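Local structure of probable ss-1,3-N-acetylglucosaminyltransferase (6H21) at residues D162-S167 and R267-G272; E250-I255 and K306-V311; Y274-L279 and Q321-K326. The protein is probably a GT-A-type glycosyltransferase of family 2 that carries a helical TarS-type linker domain and is seen with manganese and uridine-diphosphate-N-acetylglucosamine bound. One frame throughout, in Å; residues are numbered along the deposited sequence.

Contact 1 of 3, residues D162-S167 and R267-G272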
loop_
_atom_site.group_PDB
_atom_site.type_symbol
_atom_site.label_atom_id
_atom_site.label_comp_id
_atom_site.label_asym_id
_atom_site.label_seq_id
_atom_site.Cartn_x
_atom_site.Cartn_y
_atom_site.Cartn_z
ATOM N N ASP C 162 -16.493 -13.385 31.302
ATOM C CA ASP C 162 -15.237 -13.672 30.640
ATOM C C ASP C 162 -14.728 -12.360 30.023
ATOM O O ASP C 162 -15.510 -11.609 29.423
ATOM C CB ASP C 162 -15.455 -14.781 29.603
ATOM C CG ASP C 162 -14.192 -15.312 28.945
ATOM O OD1 ASP C 162 -13.435 -16.025 29.642
ATOM O OD2 ASP C 162 -13.974 -15.024 27.739
ATOM N N ILE C 163 -13.424 -12.100 30.139
ATOM C CA ILE C 163 -12.839 -10.882 29.581
ATOM C C ILE C 163 -13.175 -10.794 28.078
ATOM O O ILE C 163 -13.633 -9.762 27.605
ATOM C CB ILE C 163 -11.323 -10.809 29.875
ATOM C CG1 ILE C 163 -11.055 -10.602 31.366
ATOM C CG2 ILE C 163 -10.670 -9.719 29.045
ATOM C CD1 ILE C 163 -9.629 -10.781 31.788
ATOM N N ILE C 164 -13.016 -11.899 27.347
ATOM C CA ILE C 164 -13.147 -11.893 25.907
ATOM C C ILE C 164 -14.625 -11.981 25.487
ATOM O O ILE C 164 -15.099 -11.127 24.721
ATOM C CB ILE C 164 -12.255 -12.989 25.295
ATOM C CG1 ILE C 164 -10.782 -12.595 25.440
ATOM C CG2 ILE C 164 -12.617 -13.268 23.842
ATOM C CD1 ILE C 164 -9.819 -13.716 25.158
ATOM N N ASP C 165 -15.370 -12.966 25.989
ATOM C CA ASP C 165 -16.750 -13.171 25.569
ATOM C C ASP C 165 -17.655 -12.002 25.984
ATOM O O ASP C 165 -18.695 -11.816 25.386
ATOM C CB ASP C 165 -17.366 -14.442 26.158
ATOM C CG ASP C 165 -16.658 -15.740 25.810
ATOM O OD1 ASP C 165 -15.912 -15.786 24.797
ATOM O OD2 ASP C 165 -16.876 -16.716 26.552
ATOM N N ASN C 166 -17.311 -11.265 27.047
ATOM C CA ASN C 166 -18.188 -10.230 27.571
ATOM C C ASN C 166 -17.561 -8.848 27.363
ATOM O O ASN C 166 -18.000 -7.851 27.983
ATOM C CB ASN C 166 -18.512 -10.479 29.043
ATOM C CG ASN C 166 -19.206 -11.806 29.285
ATOM O OD1 ASN C 166 -18.622 -12.715 29.887
ATOM N ND2 ASN C 166 -20.450 -11.917 28.837
ATOM N N SER C 167 -16.515 -8.797 26.530
ATOM C CA SER C 167 -16.027 -7.555 25.955
ATOM C C SER C 167 -15.539 -6.586 27.042
ATOM O O SER C 167 -15.772 -5.391 26.928
ATOM C CB SER C 167 -17.107 -6.897 25.122
ATOM O OG SER C 167 -17.424 -7.686 23.984
ATOM N N ARG C 267 -2.085 -15.739 27.584
ATOM C CA ARG C 267 -1.529 -14.363 27.671
ATOM C C ARG C 267 -1.420 -13.716 26.277
ATOM O O ARG C 267 -1.777 -12.522 26.098
ATOM C CB ARG C 267 -0.188 -14.410 28.404
ATOM C CG ARG C 267 -0.313 -14.765 29.878
ATOM C CD ARG C 267 1.015 -15.170 30.472
ATOM N NE ARG C 267 0.959 -15.323 31.914
ATOM C CZ ARG C 267 2.010 -15.641 32.659
ATOM N NH1 ARG C 267 3.163 -15.923 32.071
ATOM N NH2 ARG C 267 1.899 -15.679 33.974
ATOM N N HIS C 268 -0.920 -14.479 25.291
ATOM C CA HIS C 268 -0.849 -14.032 23.897
ATOM C C HIS C 268 -2.236 -13.610 23.408
ATOM O O HIS C 268 -2.382 -12.602 22.736
ATOM C CB HIS C 268 -0.291 -15.118 22.970
ATOM C CG HIS C 268 1.141 -15.476 23.196
ATOM N ND1 HIS C 268 2.093 -14.538 23.563
ATOM C CD2 HIS C 268 1.794 -16.659 23.079
ATOM C CE1 HIS C 268 3.265 -15.138 23.696
ATOM N NE2 HIS C 268 3.111 -16.439 23.384
ATOM N N GLN C 269 -3.251 -14.406 23.748
ATOM C CA GLN C 269 -4.624 -14.145 23.318
ATOM C C GLN C 269 -5.130 -12.844 23.945
ATOM O O GLN C 269 -5.718 -12.033 23.262
ATOM C CB GLN C 269 -5.558 -15.288 23.699
ATOM C CG GLN C 269 -6.978 -15.074 23.199
ATOM C CD GLN C 269 -7.938 -16.064 23.804
ATOM O OE1 GLN C 269 -7.958 -16.283 25.018
ATOM N NE2 GLN C 269 -8.741 -16.678 22.950
ATOM N N LEU C 270 -4.924 -12.678 25.258
ATOM C CA LEU C 270 -5.386 -11.465 25.941
ATOM C C LEU C 270 -4.679 -10.221 25.374
ATOM O O LEU C 270 -5.294 -9.185 25.196
ATOM C CB LEU C 270 -5.131 -11.621 27.440
ATOM C CG LEU C 270 -6.070 -12.590 28.150
ATOM C CD1 LEU C 270 -5.542 -12.917 29.533
ATOM C CD2 LEU C 270 -7.482 -12.025 28.231
ATOM N N ALA C 271 -3.373 -10.341 25.142
ATOM C CA ALA C 271 -2.546 -9.288 24.592
ATOM C C ALA C 271 -3.032 -8.893 23.185
ATOM O O ALA C 271 -3.095 -7.709 22.866
ATOM C CB ALA C 271 -1.112 -9.745 24.587
ATOM N N GLY C 272 -3.390 -9.890 22.359
ATOM C CA GLY C 272 -3.944 -9.663 21.019
ATOM C C GLY C 272 -5.302 -8.973 21.055
ATOM O O GLY C 272 -5.612 -8.089 20.233
#
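Ile164 reaches from a loop of the glycosyltransferase domain to Gln269 and Leu270 on helix 264-281 of the linker domain. Its CB already points at the helix. The CG2 branch, anti to the backbone N, turns aside, while CG1 lies beside that N (chi1 -71°) and continues the chain outward to CD1. This terminal methyl makes the contact: it rests over the flat of the Gln269 amide, with Ile164 CD1 3.3 Å from Gln269 CD and 3.2 Å from Gln269 OE1, a snug fit. Gln269 presents that amide on an extended chain, and its OE1 accepts a hydrogen bond from Lys266 one turn earlier. The same methyl also brushes Leu270, CD1 to CD2 at 4.2 Å. Beside it Ile163, buried against Met208 and Tyr213, crosses the leucine at about a right angle and sets its CG2 4.0 Å from Leu270 CD2.

Polar bonds within the loop probably help to hold its shape. Asp162 OD2 takes the N-H of Asp165 at 3.0 Å with its anti lone pair, an Asx motif, and Asn166 OD1 receives Asp162 N at 2.6 Å in a nearly straight bond (175°). No hydrogen bond spans the two segments, so the join between domains here rests on van der Waals contact, of aliphatic branches with each other and of one methyl with an amide whose oxygen is already bonded within its own helix.

Contact 2 of 3, residues E250-I255 and K306-V311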
loop_
_atom_site.group_PDB
_atom_site.type_symbol
_atom_site.label_atom_id
_atom_site.label_comp_id
_atom_site.label_asym_id
_atom_site.label_seq_id
_atom_site.Cartn_x
_atom_site.Cartn_y
_atom_site.Cartn_z
ATOM N N GLU C 250 2.741 -0.855 30.392
ATOM C CA GLU C 250 2.441 -1.457 31.691
ATOM C C GLU C 250 1.212 -2.369 31.601
ATOM O O GLU C 250 1.131 -3.359 32.322
ATOM C CB GLU C 250 2.271 -0.375 32.767
ATOM C CG GLU C 250 3.543 0.420 33.032
ATOM C CD GLU C 250 4.693 -0.351 33.665
ATOM O OE1 GLU C 250 4.422 -1.225 34.521
ATOM O OE2 GLU C 250 5.877 -0.071 33.308
ATOM N N ILE C 251 0.280 -2.052 30.691
ATOM C CA ILE C 251 -0.895 -2.892 30.466
ATOM C C ILE C 251 -0.446 -4.268 29.950
ATOM O O ILE C 251 -0.845 -5.311 30.492
ATOM C CB ILE C 251 -1.894 -2.185 29.538
ATOM C CG1 ILE C 251 -2.618 -1.065 30.296
ATOM C CG2 ILE C 251 -2.861 -3.175 28.900
ATOM C CD1 ILE C 251 -3.321 -0.088 29.395
ATOM N N TYR C 252 0.402 -4.264 28.913
ATOM C CA TYR C 252 0.926 -5.508 28.336
ATOM C C TYR C 252 1.738 -6.302 29.364
ATOM O O TYR C 252 1.572 -7.517 29.440
ATOM C CB TYR C 252 1.763 -5.210 27.098
ATOM C CG TYR C 252 0.943 -4.832 25.901
ATOM C CD1 TYR C 252 0.102 -5.755 25.307
ATOM C CD2 TYR C 252 1.007 -3.558 25.367
ATOM C CE1 TYR C 252 -0.632 -5.436 24.173
ATOM C CE2 TYR C 252 0.269 -3.214 24.252
ATOM C CZ TYR C 252 -0.550 -4.161 23.654
ATOM O OH TYR C 252 -1.250 -3.844 22.540
ATOM N N LYS C 253 2.569 -5.603 30.164
ATOM C CA LYS C 253 3.371 -6.212 31.232
ATOM C C LYS C 253 2.454 -6.910 32.248
ATOM O O LYS C 253 2.754 -8.025 32.656
ATOM C CB LYS C 253 4.268 -5.196 31.950
ATOM C CG LYS C 253 5.440 -4.664 31.127
ATOM C CD LYS C 253 6.695 -4.360 31.919
ATOM C CE LYS C 253 6.704 -3.003 32.602
ATOM N N ALA C 254 1.336 -6.270 32.611
ATOM C CA ALA C 254 0.365 -6.820 33.583
ATOM C C ALA C 254 -0.260 -8.109 33.045
ATOM O O ALA C 254 -0.456 -9.066 33.783
ATOM C CB ALA C 254 -0.711 -5.820 33.945
ATOM N N ILE C 255 -0.563 -8.132 31.749
ATOM C CA ILE C 255 -1.135 -9.315 31.132
ATOM C C ILE C 255 -0.124 -10.467 31.184
ATOM O O ILE C 255 -0.449 -11.595 31.571
ATOM C CB ILE C 255 -1.576 -9.003 29.696
ATOM C CG1 ILE C 255 -2.812 -8.105 29.696
ATOM C CG2 ILE C 255 -1.789 -10.286 28.902
ATOM C CD1 ILE C 255 -3.209 -7.621 28.323
ATOM N N LYS C 306 7.981 1.404 19.428
ATOM C CA LYS C 306 8.812 0.930 20.581
ATOM C C LYS C 306 7.991 0.083 21.576
ATOM O O LYS C 306 8.451 -0.971 22.072
ATOM C CB LYS C 306 9.426 2.137 21.294
ATOM C CG LYS C 306 10.653 2.753 20.627
ATOM C CD LYS C 306 11.396 3.751 21.536
ATOM N N THR C 307 6.794 0.548 21.922
ATOM C CA THR C 307 5.918 -0.152 22.865
ATOM C C THR C 307 5.397 -1.477 22.279
ATOM O O THR C 307 5.381 -2.521 22.985
ATOM C CB THR C 307 4.733 0.725 23.270
ATOM O OG1 THR C 307 5.263 1.887 23.911
ATOM C CG2 THR C 307 3.761 0.024 24.189
ATOM N N ILE C 308 4.907 -1.441 21.026
ATOM C CA ILE C 308 4.310 -2.661 20.453
ATOM C C ILE C 308 5.398 -3.724 20.245
ATOM O O ILE C 308 5.111 -4.910 20.365
ATOM C CB ILE C 308 3.499 -2.371 19.174
ATOM C CG1 ILE C 308 2.317 -1.454 19.474
ATOM C CG2 ILE C 308 3.017 -3.655 18.515
ATOM C CD1 ILE C 308 1.311 -2.094 20.403
ATOM N N ASN C 309 6.651 -3.299 20.021
ATOM C CA ASN C 309 7.736 -4.239 19.730
ATOM C C ASN C 309 8.219 -4.940 20.994
ATOM O O ASN C 309 9.047 -5.820 20.914
ATOM C CB ASN C 309 8.890 -3.592 18.968
ATOM C CG ASN C 309 8.586 -3.550 17.483
ATOM O OD1 ASN C 309 7.894 -4.424 16.975
ATOM N ND2 ASN C 309 9.023 -2.506 16.806
ATOM N N LYS C 310 7.693 -4.549 22.151
ATOM C CA LYS C 310 7.938 -5.294 23.374
ATOM C C LYS C 310 6.859 -6.368 23.567
ATOM O O LYS C 310 6.932 -7.155 24.499
ATOM C CB LYS C 310 7.991 -4.328 24.553
ATOM C CG LYS C 310 9.187 -3.398 24.543
ATOM C CD LYS C 310 9.087 -2.351 25.638
ATOM C CE LYS C 310 10.196 -1.328 25.559
ATOM N NZ LYS C 310 10.066 -0.342 26.652
ATOM N N VAL C 311 5.847 -6.382 22.701
ATOM C CA VAL C 311 4.774 -7.346 22.815
ATOM C C VAL C 311 5.142 -8.514 21.912
ATOM O O VAL C 311 5.516 -8.300 20.773
ATOM C CB VAL C 311 3.413 -6.727 22.461
ATOM C CG1 VAL C 311 2.283 -7.719 22.659
ATOM C CG2 VAL C 311 3.170 -5.458 23.251
#
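Within the helical linker domain, Tyr252 of helix 242-256 packs against Ile308 of helix 294-308 and against Val311, three residues further on. The aromatic ring takes Val311 squarely on one face: CG2 of Val311 stands 3.5 Å from the centroid of the Tyr252 ring and only 10° off its normal, a CH-pi contact over the centre. The valine's rotation explains the aim. With CG1 anti to the backbone N (chi1 -177°), the other branch, CG2, is delivered onto the ring, while CG1 lies toward one side of it, 4.0 Å from both CD1 and CE1 of Tyr252.

A type I beta turn from Ile308 to Val311, closed by the bond from Val311 N to Ile308 O at 2.9 Å, brings both hydrophobic residues round to the tyrosine, so the residues at the two ends of the turn cover one side chain of helix 242-256. Ile308 comes obliquely, its CD1 4.1 Å from Tyr252 CE2 and 3.8 Å from Tyr252 OH. The phenol oxygen, buried here, is satisfied by a hydrogen bond with Thr275 OG1 of helix 264-281, which fixes the far end of the ring while the valine holds its face. Ile308 also packs on Leu327 and Ile330 of helix 324-332, and Val311 O accepts from Arg331 NH1 of that helix.

Contact 3 of 3, residues Y274-L279 and Q321-K326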
loop_
_atom_site.group_PDB
_atom_site.type_symbol
_atom_site.label_atom_id
_atom_site.label_comp_id
_atom_site.label_asym_id
_atom_site.label_seq_id
_atom_site.Cartn_x
_atom_site.Cartn_y
_atom_site.Cartn_z
ATOM N N TYR C 274 -6.273 -7.045 23.446
ATOM C CA TYR C 274 -6.037 -5.671 23.901
ATOM C C TYR C 274 -5.528 -4.832 22.716
ATOM O O TYR C 274 -5.938 -3.677 22.545
ATOM C CB TYR C 274 -5.092 -5.560 25.108
ATOM C CG TYR C 274 -4.988 -4.120 25.528
ATOM C CD1 TYR C 274 -5.987 -3.532 26.283
ATOM C CD2 TYR C 274 -4.001 -3.303 25.014
ATOM C CE1 TYR C 274 -5.969 -2.176 26.583
ATOM C CE2 TYR C 274 -3.994 -1.939 25.269
ATOM C CZ TYR C 274 -4.974 -1.369 26.062
ATOM O OH TYR C 274 -4.959 -0.021 26.315
ATOM N N THR C 275 -4.625 -5.407 21.918
ATOM C CA THR C 275 -4.090 -4.724 20.746
ATOM C C THR C 275 -5.246 -4.300 19.824
ATOM O O THR C 275 -5.256 -3.188 19.317
ATOM C CB THR C 275 -3.033 -5.574 20.024
ATOM O OG1 THR C 275 -1.919 -5.807 20.893
ATOM C CG2 THR C 275 -2.551 -4.896 18.758
ATOM N N THR C 276 -6.215 -5.197 19.615
ATOM C CA THR C 276 -7.399 -4.918 18.813
ATOM C C THR C 276 -8.147 -3.715 19.397
ATOM O O THR C 276 -8.476 -2.776 18.682
ATOM C CB THR C 276 -8.320 -6.142 18.695
ATOM O OG1 THR C 276 -7.567 -7.224 18.143
ATOM C CG2 THR C 276 -9.545 -5.894 17.838
ATOM N N ARG C 277 -8.401 -3.748 20.707
ATOM C CA ARG C 277 -9.061 -2.641 21.390
ATOM C C ARG C 277 -8.277 -1.335 21.170
ATOM O O ARG C 277 -8.879 -0.280 20.932
ATOM C CB ARG C 277 -9.220 -2.954 22.884
ATOM C CG ARG C 277 -9.817 -1.816 23.700
ATOM C CD ARG C 277 -8.756 -0.999 24.402
ATOM N NE ARG C 277 -9.258 0.345 24.673
ATOM C CZ ARG C 277 -8.512 1.445 24.656
ATOM N NH1 ARG C 277 -9.104 2.623 24.784
ATOM N NH2 ARG C 277 -7.194 1.366 24.487
ATOM N N LEU C 278 -6.949 -1.399 21.267
ATOM C CA LEU C 278 -6.099 -0.217 21.142
ATOM C C LEU C 278 -6.205 0.394 19.731
ATOM O O LEU C 278 -6.321 1.617 19.543
ATOM C CB LEU C 278 -4.662 -0.626 21.473
ATOM C CG LEU C 278 -3.621 0.479 21.406
ATOM C CD1 LEU C 278 -3.911 1.543 22.438
ATOM C CD2 LEU C 278 -2.224 -0.076 21.609
ATOM N N LEU C 279 -6.146 -0.465 18.721
ATOM C CA LEU C 279 -6.271 -0.037 17.327
ATOM C C LEU C 279 -7.671 0.521 17.040
ATOM O O LEU C 279 -7.793 1.415 16.215
ATOM C CB LEU C 279 -5.945 -1.224 16.417
ATOM C CG LEU C 279 -4.466 -1.598 16.383
ATOM C CD1 LEU C 279 -4.245 -2.866 15.583
ATOM C CD2 LEU C 279 -3.630 -0.456 15.814
ATOM N N GLN C 321 -8.369 -9.468 11.901
ATOM C CA GLN C 321 -7.432 -9.582 10.780
ATOM C C GLN C 321 -7.484 -8.348 9.866
ATOM O O GLN C 321 -6.503 -8.076 9.224
ATOM C CB GLN C 321 -7.598 -10.895 10.002
ATOM C CG GLN C 321 -6.754 -12.046 10.563
ATOM C CD GLN C 321 -5.347 -11.690 11.013
ATOM O OE1 GLN C 321 -4.425 -11.568 10.204
ATOM N NE2 GLN C 321 -5.148 -11.524 12.318
ATOM N N ILE C 322 -8.576 -7.583 9.844
ATOM C CA ILE C 322 -8.563 -6.330 9.086
ATOM C C ILE C 322 -7.383 -5.445 9.528
ATOM O O ILE C 322 -6.978 -4.579 8.776
ATOM C CB ILE C 322 -9.880 -5.536 9.189
ATOM C CG1 ILE C 322 -10.279 -5.261 10.637
ATOM C CG2 ILE C 322 -10.992 -6.211 8.414
ATOM C CD1 ILE C 322 -11.375 -4.225 10.777
ATOM N N PHE C 323 -6.870 -5.612 10.755
ATOM C CA PHE C 323 -5.831 -4.716 11.253
ATOM C C PHE C 323 -4.422 -5.250 10.967
ATOM O O PHE C 323 -3.439 -4.656 11.479
ATOM C CB PHE C 323 -6.004 -4.454 12.754
ATOM C CG PHE C 323 -7.204 -3.614 13.105
ATOM C CD1 PHE C 323 -7.317 -2.316 12.640
ATOM C CD2 PHE C 323 -8.204 -4.110 13.922
ATOM C CE1 PHE C 323 -8.433 -1.549 12.936
ATOM C CE2 PHE C 323 -9.312 -3.339 14.225
ATOM C CZ PHE C 323 -9.432 -2.067 13.713
ATOM N N ASN C 324 -4.307 -6.355 10.215
ATOM C CA ASN C 324 -3.009 -7.054 10.055
ATOM C C ASN C 324 -1.936 -6.084 9.533
ATOM O O ASN C 324 -0.840 -6.081 10.030
ATOM C CB ASN C 324 -3.085 -8.314 9.170
ATOM C CG ASN C 324 -3.233 -8.110 7.659
ATOM O OD1 ASN C 324 -4.029 -7.299 7.177
ATOM N ND2 ASN C 324 -2.527 -8.914 6.870
ATOM N N LEU C 325 -2.257 -5.326 8.484
ATOM C CA LEU C 325 -1.316 -4.405 7.814
ATOM C C LEU C 325 -0.961 -3.236 8.734
ATOM O O LEU C 325 0.220 -2.890 8.872
ATOM C CB LEU C 325 -1.957 -3.885 6.521
ATOM C CG LEU C 325 -1.157 -2.815 5.774
ATOM C CD1 LEU C 325 0.229 -3.312 5.416
ATOM C CD2 LEU C 325 -1.902 -2.366 4.529
ATOM N N LYS C 326 -1.970 -2.644 9.371
ATOM C CA LYS C 326 -1.742 -1.466 10.250
ATOM C C LYS C 326 -0.782 -1.849 11.384
ATOM O O LYS C 326 0.203 -1.161 11.636
ATOM C CB LYS C 326 -3.062 -0.874 10.753
ATOM C CG LYS C 326 -2.899 0.399 11.573
ATOM C CD LYS C 326 -4.179 1.141 11.802
ATOM C CE LYS C 326 -3.944 2.461 12.515
ATOM N NZ LYS C 326 -5.142 3.325 12.495
HETATM O O HOH W 1 -6.797 1.764 13.748
#
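Leu279 and Phe323 lie alongside one another, pointing opposite ways, each with its CB aimed at the other's segment. The result is a reciprocal overlap. The CB of Leu279 sits over the middle of the aromatic ring, 4.1 Å from the Phe323 ring centroid and 8° off the normal, a CH-pi contact. Leu279 CD1 in turn reaches back along the phenylalanine to its base, 3.7 Å from Phe323 CB. It is the first torsion of Phe323, with CG beside its own backbone N (chi1 -70°), that lays the ring against Leu279 CB. On the opposite face of the ring lies CG1 of the preceding Ile322, 4.0 Å above the plane and displaced toward the rim, so the phenyl group is held between two aliphatic side chains. Thr276, one turn before Leu279, adds its CG2 at an oblique approach to Phe323 CE2; its hydroxyl is engaged with Gly272 O and Thr320 N.

Phe323 occupies the N-cap position of helix 324-332, and Leu279 lies near the C-terminal end of helix 264-281, so in this helical linker domain the start of one helix is packed on the last turns of another. In the first turn of the second helix, Lys326 stretches fully extended alongside the leucine, its CD near Leu279 CD2. The ammonium group is joined to the first helix through a water: Lys326 NZ gives to it at 2.6 Å, and the water donates to Leu279 O at 2.7 Å. A salt bridge to Asp342 and a bond to Lys285 O hold the same nitrogen, a setting that would favour its charged form. Away from Leu279, Asn324 turns to a second subunit, where its amide bonds to Asn289 and Lys343 of that neighbouring chain.

How the contacts relate
From the N terminus, the first loop to close is that of contact 1, which brings residues 162-167 of the glycosyltransferase domain onto helix 264-281. Before it shuts, the chain has passed through helix 242-256, which starts the loop of contact 2; that loop closes at 306-311, so the two cross. Contact 3 opens at 274-279, after contact 1 has closed, and ends at 321-326, also crossing contact 2. Contacts 1 and 3 follow in series on helix 264-281, which both use. Ile255 packs on Leu270, bringing contacts 1 and 2 together, and Ile251 meets Tyr274 between contacts 2 and 3. Contact 1 joins the glycosyltransferase part to the linker; contacts 2 and 3 tie linker helices together.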